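Local coordinates for molybdenum cofactor biosynthesis protein (Pyrococcus furiosus, PDB 1XI8) that probably inserts molybdenum into molybdopterin in the last steps of molybdenum cofactor biosynthesis, at residues Ile221-Leu226 with Val308-Gln313. Residues are numbered along the deposited sequence; the frame is centred on the assembly and turned at random.
Sequences IMLSAL and VAVFTQ
With its CG anti to the backbone N (chi1 -167°) and the chain extended to SD, Met222 reaches straight across to helix 307-326, where a bend at chi3 of 57° lays CE against Val310. In the alpha/beta fold of the probable molybdopterin-binding domain, helix 219-229 comes between strands 191-196 and 233-239 and helix 307-326 follows strand 300-302; the two pack side by side, and segments 221-226 and 308-313 run nearly parallel, their axes 10.7 Å apart at closest approach and inclined by 18°. Met222 CE lies 3.7 Å from Val310 CG1, the branch placed anti to the backbone N. Met222 CE also comes 3.9 Å from the backbone N of the next residue, Phe311, and 4.2 Å from Phe311 CB. Val310 CG1 is shared: Leu223 also reaches it, crossing the valine side chain at about a right angle. Leu223 starts off to one side of the interface, but its branched end turns inward and touches CG1 of Val310 with CG and both methyls. One turn after Met222, Leu226 points at the partner helix and meets the Phe311 ring, the side chains again crossing at about a right angle. No hydrogen bond crosses between the segments; the contact is wholly apolar and all five touching residues are buried. Leu376 of helix 374-377 touches both Met222 and Phe311, and Tyr403 stacks edge-to-face with the phenylalanine ring, bringing residues of the C-terminal part of the chain against Phe311. Ala174 of the second subunit packs on Met222 and Pro170 of that subunit on Leu226, bringing the dimer partner to helix 219-229. At the ring, the approach is oblique: Leu226 CD2 stands 4.1 Å from Phe311 CE1.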
loop_
_atom_site.group_PDB
_atom_site.type_symbol
_atom_site.label_atom_id
_atom_site.label_comp_id
_atom_site.label_asym_id
_atom_site.label_seq_id
_atom_site.Cartn_x
_atom_site.Cartn_y
_atom_site.Cartn_z
ATOM N N ILE A 221 15.657 4.680 -10.800
ATOM C CA ILE A 221 15.212 3.933 -9.633
ATOM C C ILE A 221 13.855 4.398 -9.128
ATOM O O ILE A 221 13.097 3.610 -8.576
ATOM C CB ILE A 221 16.224 4.025 -8.480
ATOM C CG1 ILE A 221 16.417 5.481 -8.089
ATOM C CG2 ILE A 221 17.571 3.404 -8.887
ATOM C CD1 ILE A 221 17.232 5.642 -6.870
ATOM N N MET A 222 13.543 5.672 -9.313
ATOM C CA MET A 222 12.240 6.157 -8.882
ATOM C C MET A 222 11.126 5.528 -9.725
ATOM O O MET A 222 10.128 5.064 -9.185
ATOM C CB MET A 222 12.162 7.686 -8.909
ATOM C CG MET A 222 10.959 8.216 -8.170
ATOM S SD MET A 222 10.741 9.989 -8.317
ATOM C CE MET A 222 10.640 10.194 -10.083
ATOM N N LEU A 223 11.318 5.503 -11.040
ATOM C CA LEU A 223 10.321 4.955 -11.955
ATOM C C LEU A 223 10.171 3.459 -11.787
ATOM O O LEU A 223 9.059 2.927 -11.812
ATOM C CB LEU A 223 10.670 5.288 -13.406
ATOM C CG LEU A 223 10.314 6.716 -13.816
ATOM C CD1 LEU A 223 10.903 7.073 -15.175
ATOM C CD2 LEU A 223 8.795 6.896 -13.798
ATOM N N SER A 224 11.308 2.793 -11.607
ATOM C CA SER A 224 11.351 1.354 -11.422
ATOM C C SER A 224 10.507 0.942 -10.227
ATOM O O SER A 224 9.745 -0.017 -10.307
ATOM C CB SER A 224 12.794 0.891 -11.245
ATOM O OG SER A 224 12.873 -0.514 -11.101
ATOM N N ALA A 225 10.634 1.658 -9.119
ATOM C CA ALA A 225 9.805 1.347 -7.969
ATOM C C ALA A 225 8.344 1.722 -8.222
ATOM O O ALA A 225 7.434 0.973 -7.851
ATOM C CB ALA A 225 10.329 2.019 -6.728
ATOM N N LEU A 226 8.118 2.870 -8.858
ATOM C CA LEU A 226 6.761 3.284 -9.176
ATOM C C LEU A 226 6.029 2.237 -10.015
ATOM O O LEU A 226 4.877 1.940 -9.733
ATOM C CB LEU A 226 6.742 4.637 -9.893
ATOM C CG LEU A 226 7.071 5.862 -9.046
ATOM C CD1 LEU A 226 7.438 7.041 -9.929
ATOM C CD2 LEU A 226 5.927 6.192 -8.098
ATOM N N VAL A 308 10.416 15.660 -9.835
ATOM C CA VAL A 308 9.045 15.963 -9.410
ATOM C C VAL A 308 8.078 15.960 -10.604
ATOM O O VAL A 308 6.929 15.571 -10.466
ATOM C CB VAL A 308 8.936 17.273 -8.580
ATOM C CG1 VAL A 308 8.979 18.432 -9.468
ATOM C CG2 VAL A 308 7.624 17.331 -7.833
ATOM N N ALA A 309 8.557 16.380 -11.768
ATOM C CA ALA A 309 7.766 16.307 -12.991
ATOM C C ALA A 309 7.532 14.854 -13.405
ATOM O O ALA A 309 6.454 14.500 -13.854
ATOM C CB ALA A 309 8.447 17.082 -14.120
ATOM N N VAL A 310 8.555 14.025 -13.242
ATOM C CA VAL A 310 8.469 12.614 -13.578
ATOM C C VAL A 310 7.462 11.899 -12.685
ATOM O O VAL A 310 6.650 11.105 -13.156
ATOM C CB VAL A 310 9.851 11.939 -13.496
ATOM C CG1 VAL A 310 9.722 10.441 -13.619
ATOM C CG2 VAL A 310 10.749 12.477 -14.588
ATOM N N PHE A 311 7.517 12.203 -11.398
ATOM C CA PHE A 311 6.602 11.643 -10.423
ATOM C C PHE A 311 5.168 12.080 -10.746
ATOM O O PHE A 311 4.237 11.273 -10.725
ATOM C CB PHE A 311 7.025 12.137 -9.043
ATOM C CG PHE A 311 6.239 11.567 -7.902
ATOM C CD1 PHE A 311 6.628 10.387 -7.300
ATOM C CD2 PHE A 311 5.133 12.234 -7.403
ATOM C CE1 PHE A 311 5.912 9.870 -6.230
ATOM C CE2 PHE A 311 4.420 11.724 -6.341
ATOM C CZ PHE A 311 4.808 10.540 -5.750
ATOM N N THR A 312 5.012 13.365 -11.040
ATOM C CA THR A 312 3.727 13.950 -11.392
ATOM C C THR A 312 3.121 13.275 -12.613
ATOM O O THR A 312 1.956 12.885 -12.598
ATOM C CB THR A 312 3.865 15.443 -11.680
ATOM O OG1 THR A 312 4.217 16.111 -10.472
ATOM C CG2 THR A 312 2.550 16.008 -12.203
ATOM N N GLN A 313 3.931 13.142 -13.655
ATOM C CA GLN A 313 3.519 12.497 -14.882
ATOM C C GLN A 313 3.169 11.030 -14.652
ATOM O O GLN A 313 2.242 10.507 -15.271
ATOM C CB GLN A 313 4.605 12.647 -15.954
ATOM C CG GLN A 313 4.765 14.068 -16.481
ATOM C CD GLN A 313 6.018 14.260 -17.329
ATOM O OE1 GLN A 313 6.989 13.496 -17.237
ATOM N NE2 GLN A 313 6.006 15.293 -18.155
#